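Local coordinates for RTX toxin (Vibrio vulnificus CMCP6, PDB 6A8J), which inactivates the small GTPases Ras and Rap1 as a specific endopeptidase, serving the pathogen as a virulence toxin, at residues A[336-341]-A[375-380]; A[388-393]-A[420-425]. All coordinates share one frame; numbering follows the deposited sequence.

Contact 1. Residues A[336-341]-A[375-380]; sequences IGLEHL and TLFENA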
ATOM      1  N   ILE A 336      -0.539  -1.909  23.144  1.00 31.92           N
ATOM      2  CA  ILE A 336      -1.620  -0.985  22.818  1.00 31.27           C
ATOM      3  C   ILE A 336      -1.607  -0.645  21.330  1.00 29.57           C
ATOM      4  O   ILE A 336      -0.644  -0.067  20.825  1.00 28.99           O
ATOM      5  CB  ILE A 336      -1.520   0.312  23.637  1.00 32.07           C
ATOM      6  CG1 ILE A 336      -1.541  -0.003  25.134  1.00 34.05           C
ATOM      7  CG2 ILE A 336      -2.647   1.262  23.264  1.00 31.67           C
ATOM      8  CD1 ILE A 336      -1.255   1.191  26.014  1.00 35.14           C
ATOM      9  N   GLY A 337      -2.678  -1.006  20.632  1.00 28.72           N
ATOM     10  CA  GLY A 337      -2.746  -0.807  19.195  1.00 32.34           C
ATOM     11  C   GLY A 337      -3.517   0.430  18.778  1.00 27.36           C
ATOM     12  O   GLY A 337      -4.639   0.659  19.232  1.00 27.73           O
ATOM     13  N   LEU A 338      -2.914   1.227  17.901  1.00 23.60           N
ATOM     14  CA  LEU A 338      -3.556   2.435  17.398  1.00 23.50           C
ATOM     15  C   LEU A 338      -3.645   2.427  15.875  1.00 27.36           C
ATOM     16  O   LEU A 338      -2.643   2.241  15.186  1.00 29.29           O
ATOM     17  CB  LEU A 338      -2.799   3.679  17.868  1.00 23.85           C
ATOM     18  CG  LEU A 338      -2.690   3.905  19.378  1.00 25.03           C
ATOM     19  CD1 LEU A 338      -1.918   5.182  19.667  1.00 25.40           C
ATOM     20  CD2 LEU A 338      -4.066   3.949  20.023  1.00 25.98           C
ATOM     21  N   GLU A 339      -4.851   2.629  15.355  1.00 24.24           N
ATOM     22  CA  GLU A 339      -5.054   2.727  13.917  1.00 23.71           C
ATOM     23  C   GLU A 339      -4.789   4.157  13.455  1.00 24.49           C
ATOM     24  O   GLU A 339      -4.823   4.460  12.262  1.00 29.97           O
ATOM     25  CB  GLU A 339      -6.473   2.293  13.540  1.00 30.35           C
ATOM     26  CG  GLU A 339      -6.663   1.978  12.062  1.00 37.21           C
ATOM     27  CD  GLU A 339      -8.124   1.873  11.669  1.00 44.02           C
ATOM     28  OE1 GLU A 339      -8.991   2.173  12.517  1.00 40.69           O
ATOM     29  OE2 GLU A 339      -8.404   1.491  10.513  1.00 46.99           O
ATOM     30  N   HIS A 340      -4.514   5.034  14.416  1.00 22.66           N
ATOM     31  CA  HIS A 340      -4.316   6.451  14.137  1.00 23.75           C
ATOM     32  C   HIS A 340      -2.977   6.731  13.457  1.00 22.43           C
ATOM     33  O   HIS A 340      -2.787   7.791  12.864  1.00 22.70           O
ATOM     34  CB  HIS A 340      -4.420   7.261  15.431  1.00 24.01           C
ATOM     35  CG  HIS A 340      -5.680   7.012  16.200  1.00 24.91           C
ATOM     36  ND1 HIS A 340      -5.899   5.855  16.916  1.00 24.89           N
ATOM     37  CD2 HIS A 340      -6.789   7.770  16.363  1.00 26.08           C
ATOM     38  CE1 HIS A 340      -7.088   5.911  17.488  1.00 25.96           C
ATOM     39  NE2 HIS A 340      -7.650   7.063  17.168  1.00 26.72           N
ATOM     40  N   LEU A 341      -2.053   5.779  13.538  1.00 24.69           N
ATOM     41  CA  LEU A 341      -0.714   5.979  12.993  1.00 24.35           C
ATOM     42  C   LEU A 341      -0.355   4.935  11.939  1.00 23.76           C
ATOM     43  O   LEU A 341      -0.765   3.779  12.030  1.00 25.24           O
ATOM     44  CB  LEU A 341       0.321   5.957  14.120  1.00 26.07           C
ATOM     45  CG  LEU A 341       0.064   6.900  15.297  1.00 25.41           C
ATOM     46  CD1 LEU A 341       1.117   6.707  16.377  1.00 25.84           C
ATOM     47  CD2 LEU A 341       0.028   8.349  14.831  1.00 25.79           C
ATOM     48  N   THR A 375       0.532  12.069  26.891  1.00 35.85           N
ATOM     49  CA  THR A 375       0.439  11.386  28.179  1.00 37.39           C
ATOM     50  C   THR A 375       0.242   9.883  28.010  1.00 36.43           C
ATOM     51  O   THR A 375       0.652   9.095  28.862  1.00 37.39           O
ATOM     52  CB  THR A 375      -0.718  11.943  29.028  1.00 39.32           C
ATOM     53  OG1 THR A 375      -1.966  11.667  28.382  1.00 45.88           O
ATOM     54  CG2 THR A 375      -0.569  13.441  29.206  1.00 40.53           C
ATOM     55  N   LEU A 376      -0.393   9.493  26.909  1.00 34.72           N
ATOM     56  CA  LEU A 376      -0.594   8.085  26.593  1.00 33.74           C
ATOM     57  C   LEU A 376       0.743   7.377  26.412  1.00 33.10           C
ATOM     58  O   LEU A 376       0.967   6.300  26.963  1.00 33.64           O
ATOM     59  CB  LEU A 376      -1.443   7.935  25.330  1.00 32.12           C
ATOM     60  CG  LEU A 376      -1.695   6.507  24.842  1.00 31.05           C
ATOM     61  CD1 LEU A 376      -2.578   5.752  25.820  1.00 32.35           C
ATOM     62  CD2 LEU A 376      -2.311   6.515  23.453  1.00 29.50           C
ATOM     63  N   PHE A 377       1.629   7.997  25.640  1.00 32.19           N
ATOM     64  CA  PHE A 377       2.944   7.431  25.363  1.00 31.75           C
ATOM     65  C   PHE A 377       3.844   7.451  26.595  1.00 33.59           C
ATOM     66  O   PHE A 377       4.725   6.603  26.741  1.00 33.88           O
ATOM     67  CB  PHE A 377       3.613   8.185  24.211  1.00 30.55           C
ATOM     68  CG  PHE A 377       3.036   7.865  22.862  1.00 28.81           C
ATOM     69  CD1 PHE A 377       1.794   8.350  22.491  1.00 28.49           C
ATOM     70  CD2 PHE A 377       3.739   7.081  21.964  1.00 27.76           C
ATOM     71  CE1 PHE A 377       1.261   8.055  21.252  1.00 27.13           C
ATOM     72  CE2 PHE A 377       3.212   6.783  20.722  1.00 26.38           C
ATOM     73  CZ  PHE A 377       1.973   7.272  20.366  1.00 26.06           C
ATOM     74  N   GLU A 378       3.623   8.421  27.477  1.00 35.07           N
ATOM     75  CA  GLU A 378       4.382   8.505  28.720  1.00 37.16           C
ATOM     76  C   GLU A 378       3.982   7.391  29.678  1.00 38.45           C
ATOM     77  O   GLU A 378       4.838   6.728  30.265  1.00 39.59           O
ATOM     78  CB  GLU A 378       4.182   9.866  29.388  1.00 38.60           C
ATOM     79  CG  GLU A 378       4.780  11.031  28.621  1.00 37.87           C
ATOM     80  CD  GLU A 378       4.588  12.353  29.335  1.00 39.56           C
ATOM     81  OE1 GLU A 378       4.027  12.354  30.450  1.00 41.39           O
ATOM     82  OE2 GLU A 378       4.995  13.393  28.777  1.00 46.99           O
ATOM     83  N   ASN A 379       2.677   7.190  29.835  1.00 38.48           N
ATOM     84  CA  ASN A 379       2.165   6.149  30.716  1.00 39.81           C
ATOM     85  C   ASN A 379       2.480   4.757  30.185  1.00 38.80           C
ATOM     86  O   ASN A 379       2.685   3.821  30.956  1.00 40.23           O
ATOM     87  CB  ASN A 379       0.657   6.305  30.912  1.00 40.13           C
ATOM     88  CG  ASN A 379       0.292   7.586  31.636  1.00 44.07           C
ATOM     89  OD1 ASN A 379       1.099   8.145  32.379  1.00 45.67           O
ATOM     90  ND2 ASN A 379      -0.931   8.057  31.424  1.00 45.25           N
ATOM     91  N   ALA A 380       2.517   4.627  28.862  1.00 36.54           N
ATOM     92  CA  ALA A 380       2.825   3.352  28.228  1.00 35.59           C
ATOM     93  C   ALA A 380       4.276   2.964  28.474  1.00 36.43           C
ATOM     94  O   ALA A 380       4.583   1.801  28.734  1.00 48.63           O
ATOM     95  CB  ALA A 380       2.536   3.415  26.738  1.00 33.22           C
TER

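Contact 2. Residues A[388-393]-A[420-425]; sequences VALDAN and EVLQNL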
ATOM      1  N   VAL A 388       1.796   0.175  19.179  1.00 24.60           N
ATOM      2  CA  VAL A 388       2.006  -0.191  17.786  1.00 23.61           C
ATOM      3  C   VAL A 388       1.055   0.556  16.854  1.00 22.66           C
ATOM      4  O   VAL A 388      -0.110   0.782  17.182  1.00 22.74           O
ATOM      5  CB  VAL A 388       1.840  -1.712  17.576  1.00 34.07           C
ATOM      6  CG1 VAL A 388       2.994  -2.464  18.218  1.00 24.89           C
ATOM      7  CG2 VAL A 388       0.509  -2.190  18.139  1.00 38.17           C
ATOM      8  N   ALA A 389       1.572   0.949  15.695  1.00 22.02           N
ATOM      9  CA  ALA A 389       0.757   1.573  14.664  1.00 21.36           C
ATOM     10  C   ALA A 389       0.116   0.494  13.797  1.00 20.98           C
ATOM     11  O   ALA A 389       0.785  -0.454  13.384  1.00 21.01           O
ATOM     12  CB  ALA A 389       1.594   2.515  13.824  1.00 21.12           C
ATOM     13  N   LEU A 390      -1.176   0.640  13.521  1.00 20.84           N
ATOM     14  CA  LEU A 390      -1.932  -0.423  12.868  1.00 20.74           C
ATOM     15  C   LEU A 390      -2.529  -0.027  11.519  1.00 20.40           C
ATOM     16  O   LEU A 390      -3.273  -0.801  10.918  1.00 31.81           O
ATOM     17  CB  LEU A 390      -3.052  -0.907  13.791  1.00 21.15           C
ATOM     18  CG  LEU A 390      -2.616  -1.556  15.105  1.00 21.76           C
ATOM     19  CD1 LEU A 390      -3.826  -1.961  15.927  1.00 22.40           C
ATOM     20  CD2 LEU A 390      -1.727  -2.757  14.832  1.00 21.83           C
ATOM     21  N   ASP A 391      -2.201   1.167  11.039  1.00 29.35           N
ATOM     22  CA  ASP A 391      -2.755   1.638   9.773  1.00 35.70           C
ATOM     23  C   ASP A 391      -1.823   1.337   8.603  1.00 31.98           C
ATOM     24  O   ASP A 391      -0.600   1.338   8.749  1.00 29.16           O
ATOM     25  CB  ASP A 391      -3.045   3.138   9.837  1.00 43.10           C
ATOM     26  CG  ASP A 391      -3.799   3.639   8.620  1.00 54.41           C
ATOM     27  OD1 ASP A 391      -4.547   2.841   8.016  1.00 65.84           O
ATOM     28  OD2 ASP A 391      -3.645   4.827   8.267  1.00 51.50           O
ATOM     29  N   ALA A 392      -2.415   1.077   7.442  1.00 34.79           N
ATOM     30  CA  ALA A 392      -1.649   0.793   6.236  1.00 36.65           C
ATOM     31  C   ALA A 392      -1.266   2.083   5.523  1.00 35.45           C
ATOM     32  O   ALA A 392      -1.576   3.177   5.992  1.00 42.29           O
ATOM     33  CB  ALA A 392      -2.438  -0.108   5.309  1.00 45.75           C
ATOM     34  N   ASN A 393      -0.598   1.949   4.382  1.00 25.80           N
ATOM     35  CA  ASN A 393      -0.120   3.105   3.637  1.00 51.41           C
ATOM     36  C   ASN A 393      -1.037   3.464   2.472  1.00 57.14           C
ATOM     37  O   ASN A 393      -0.569   3.818   1.390  1.00 67.42           O
ATOM     38  CB  ASN A 393       1.298   2.849   3.125  1.00 38.95           C
ATOM     39  CG  ASN A 393       2.223   2.331   4.209  1.00 38.24           C
ATOM     40  OD1 ASN A 393       2.016   2.590   5.395  1.00 50.73           O
ATOM     41  ND2 ASN A 393       3.251   1.592   3.807  1.00 31.57           N
ATOM     42  N   GLU A 420       0.165  -9.571  11.492  1.00 38.92           N
ATOM     43  CA  GLU A 420       1.599  -9.648  11.755  1.00 43.76           C
ATOM     44  C   GLU A 420       2.006  -8.941  13.044  1.00 39.40           C
ATOM     45  O   GLU A 420       3.181  -8.940  13.408  1.00 48.26           O
ATOM     46  CB  GLU A 420       2.384  -9.060  10.579  1.00 61.56           C
ATOM     47  CG  GLU A 420       2.216  -9.820   9.274  1.00 82.44           C
ATOM     48  CD  GLU A 420       2.994  -9.194   8.132  1.00 94.26           C
ATOM     49  OE1 GLU A 420       3.562  -8.098   8.327  1.00 97.57           O
ATOM     50  OE2 GLU A 420       3.036  -9.796   7.038  1.00100.66           O
ATOM     51  N   VAL A 421       1.040  -8.345  13.734  1.00 24.43           N
ATOM     52  CA  VAL A 421       1.334  -7.569  14.934  1.00 24.63           C
ATOM     53  C   VAL A 421       0.591  -8.075  16.170  1.00 25.42           C
ATOM     54  O   VAL A 421       1.185  -8.223  17.238  1.00 37.59           O
ATOM     55  CB  VAL A 421       0.996  -6.074  14.721  1.00 23.52           C
ATOM     56  CG1 VAL A 421       1.028  -5.315  16.039  1.00 23.90           C
ATOM     57  CG2 VAL A 421       1.958  -5.448  13.718  1.00 23.07           C
ATOM     58  N   LEU A 422      -0.700  -8.355  16.023  1.00 25.11           N
ATOM     59  CA  LEU A 422      -1.545  -8.647  17.179  1.00 25.89           C
ATOM     60  C   LEU A 422      -1.958 -10.111  17.319  1.00 26.92           C
ATOM     61  O   LEU A 422      -2.413 -10.525  18.384  1.00 28.00           O
ATOM     62  CB  LEU A 422      -2.804  -7.780  17.129  1.00 25.15           C
ATOM     63  CG  LEU A 422      -2.593  -6.265  17.129  1.00 24.40           C
ATOM     64  CD1 LEU A 422      -3.921  -5.541  16.993  1.00 24.00           C
ATOM     65  CD2 LEU A 422      -1.867  -5.829  18.391  1.00 25.23           C
ATOM     66  N   GLN A 423      -1.806 -10.894  16.256  1.00 33.93           N
ATOM     67  CA  GLN A 423      -2.320 -12.262  16.258  1.00 34.34           C
ATOM     68  C   GLN A 423      -1.482 -13.217  17.108  1.00 37.72           C
ATOM     69  O   GLN A 423      -2.025 -13.975  17.913  1.00 43.92           O
ATOM     70  CB  GLN A 423      -2.423 -12.796  14.827  1.00 33.88           C
ATOM     71  CG  GLN A 423      -3.007 -14.201  14.737  1.00 36.34           C
ATOM     72  CD  GLN A 423      -3.423 -14.581  13.327  1.00 42.26           C
ATOM     73  OE1 GLN A 423      -3.481 -13.737  12.433  1.00 37.16           O
ATOM     74  NE2 GLN A 423      -3.720 -15.859  13.123  1.00 54.62           N
ATOM     75  N   ASN A 424      -0.165 -13.186  16.935  1.00 42.77           N
ATOM     76  CA  ASN A 424       0.704 -14.120  17.643  1.00 54.20           C
ATOM     77  C   ASN A 424       1.644 -13.447  18.637  1.00 53.69           C
ATOM     78  O   ASN A 424       2.850 -13.361  18.406  1.00 41.65           O
ATOM     79  CB  ASN A 424       1.517 -14.944  16.644  1.00 63.93           C
ATOM     80  CG  ASN A 424       0.647 -15.838  15.783  1.00 69.00           C
ATOM     81  OD1 ASN A 424       0.314 -15.496  14.649  1.00 68.88           O
ATOM     82  ND2 ASN A 424       0.269 -16.992  16.323  1.00 75.06           N
ATOM     83  N   LEU A 425       1.082 -12.977  19.746  1.00 41.85           N
ATOM     84  CA  LEU A 425       1.869 -12.410  20.835  1.00 38.89           C
ATOM     85  C   LEU A 425       2.348 -13.526  21.762  1.00 36.59           C
ATOM     86  O   LEU A 425       1.767 -14.613  21.766  1.00 37.12           O
ATOM     87  CB  LEU A 425       1.045 -11.378  21.614  1.00 33.14           C
ATOM     88  CG  LEU A 425       0.630 -10.117  20.854  1.00 31.00           C
ATOM     89  CD1 LEU A 425      -0.096  -9.146  21.774  1.00 30.97           C
ATOM     90  CD2 LEU A 425       1.839  -9.455  20.212  1.00 30.34           C
TER

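Contact 1. Residues A[336-341]-A[375-380]
Strand 336-338 and helix 375-380 run nearly antiparallel, at 155° between their N-to-C directions and 11.8 Å at the closest approach of their axes, with I336 and A380 nearest in backbone register (CA to CA 8.2 Å). No hydrogen bond spans that gap, so the interface is made by apolar side chains and buries 192 Å² over both sides. I336 and L338, alternate residues of the strand, both direct CB at the helix. The central meeting is tip to tip: L338 CD1 and L376 CD2 approach to 4.0 Å from opposing backbones. L376 gets there because its CG stands anti to the backbone N (chi1 178°), which extends the isobutyl group from the helix toward the sheet.

F377 works differently. Its CB leaves the helix obliquely to the strand, but with CG beside the backbone N (chi1 -74°) the ring is carried inward, CZ leading. L341, in the corner that the chain turns at 339-341, comes from the opposite direction and sets CD1 at the ring's edge, close to its plane, 4.1 Å from F377 CZ. L338 CD1 meets the same CZ obliquely at 4.5 Å, so one methyl serves both helix residues. At the other end I336 CD1 comes within 4.5 Å of A380 CB. I387 of the neighbouring strand also touches L338, F377 and A380, while Y353 of helix 343-356 packs on F377. Helix 374-382 is the last of three helices in the connection from strand 333-338 to its parallel neighbour 386-391, an elaborated beta-alpha-beta crossover.

Contact 2. Residues A[388-393]-A[420-425]
V421 holds CG1 anti to its backbone N (chi1 168°), and this directs that methyl onto V388, whereas L422 keeps CG beside the backbone N (chi1 -59°) and reaches for L390. L390 has the matching first torsion (chi1 -64°), which swings its two methyls to the helix although its CB is not aimed there. The contact belongs to a beta-alpha-beta connection: strand 386-391 leads through helix 405-423 to strand 430-436 of the same parallel sheet, passing over strand 333-338 between them. V388 and V421 CA atoms, 7.9 Å apart, mark the nearest backbone approach, and 169 Å² is buried without a hydrogen bond across the interface.

V388 and V421 meet tip to tip. V421 CG1 lies 3.8 Å from V388 CG2 and 4.1 Å from V388 CG1, so it faces both branches rather than one. The same V421 methyl is 3.9 Å from L390 CD2, whose side chain crosses it obliquely, and it therefore links two alternate strand residues. A389, between them, turns its CB to the other face of the sheet. Helical bonding is weak here and the turn over 420-423 widens to the pi type, yet V421 and L422 both aim CB at the strand. L422 also touches V335, F431 and A433, extending the apolar layer over the two strands next along the sheet, while V388 packs on V335 as well. The two leucines meet end to end: L422 CD1 is 3.7 Å from L390 CD1 and 4.2 Å from L390 CD2, one methyl set against both prongs of the L390 fork.

How the contacts relate
The contacts come in series along the chain: helix 374-382 is followed directly by strand 386-391, and the contact centres lie 13 Å apart. They use adjacent strands of one parallel sheet, ordered 304-309, 430-436, 333-338, 386-391. Probable hydrogen bonds from L338 N to V388 O (2.9 Å) and from L390 N to L338 O (2.7 Å) join them. Helices 374-382 and 405-423 pack on opposite faces, as in a three-layer alpha/beta/alpha arrangement. Outermost strand 386-391 thus has apolar packing on both faces, I387 meeting F377 and A380, V388 and L390 meeting V421 and L422. All four segments belong to the part of the chain related to the C2 domain of Pasteurella multocida toxin.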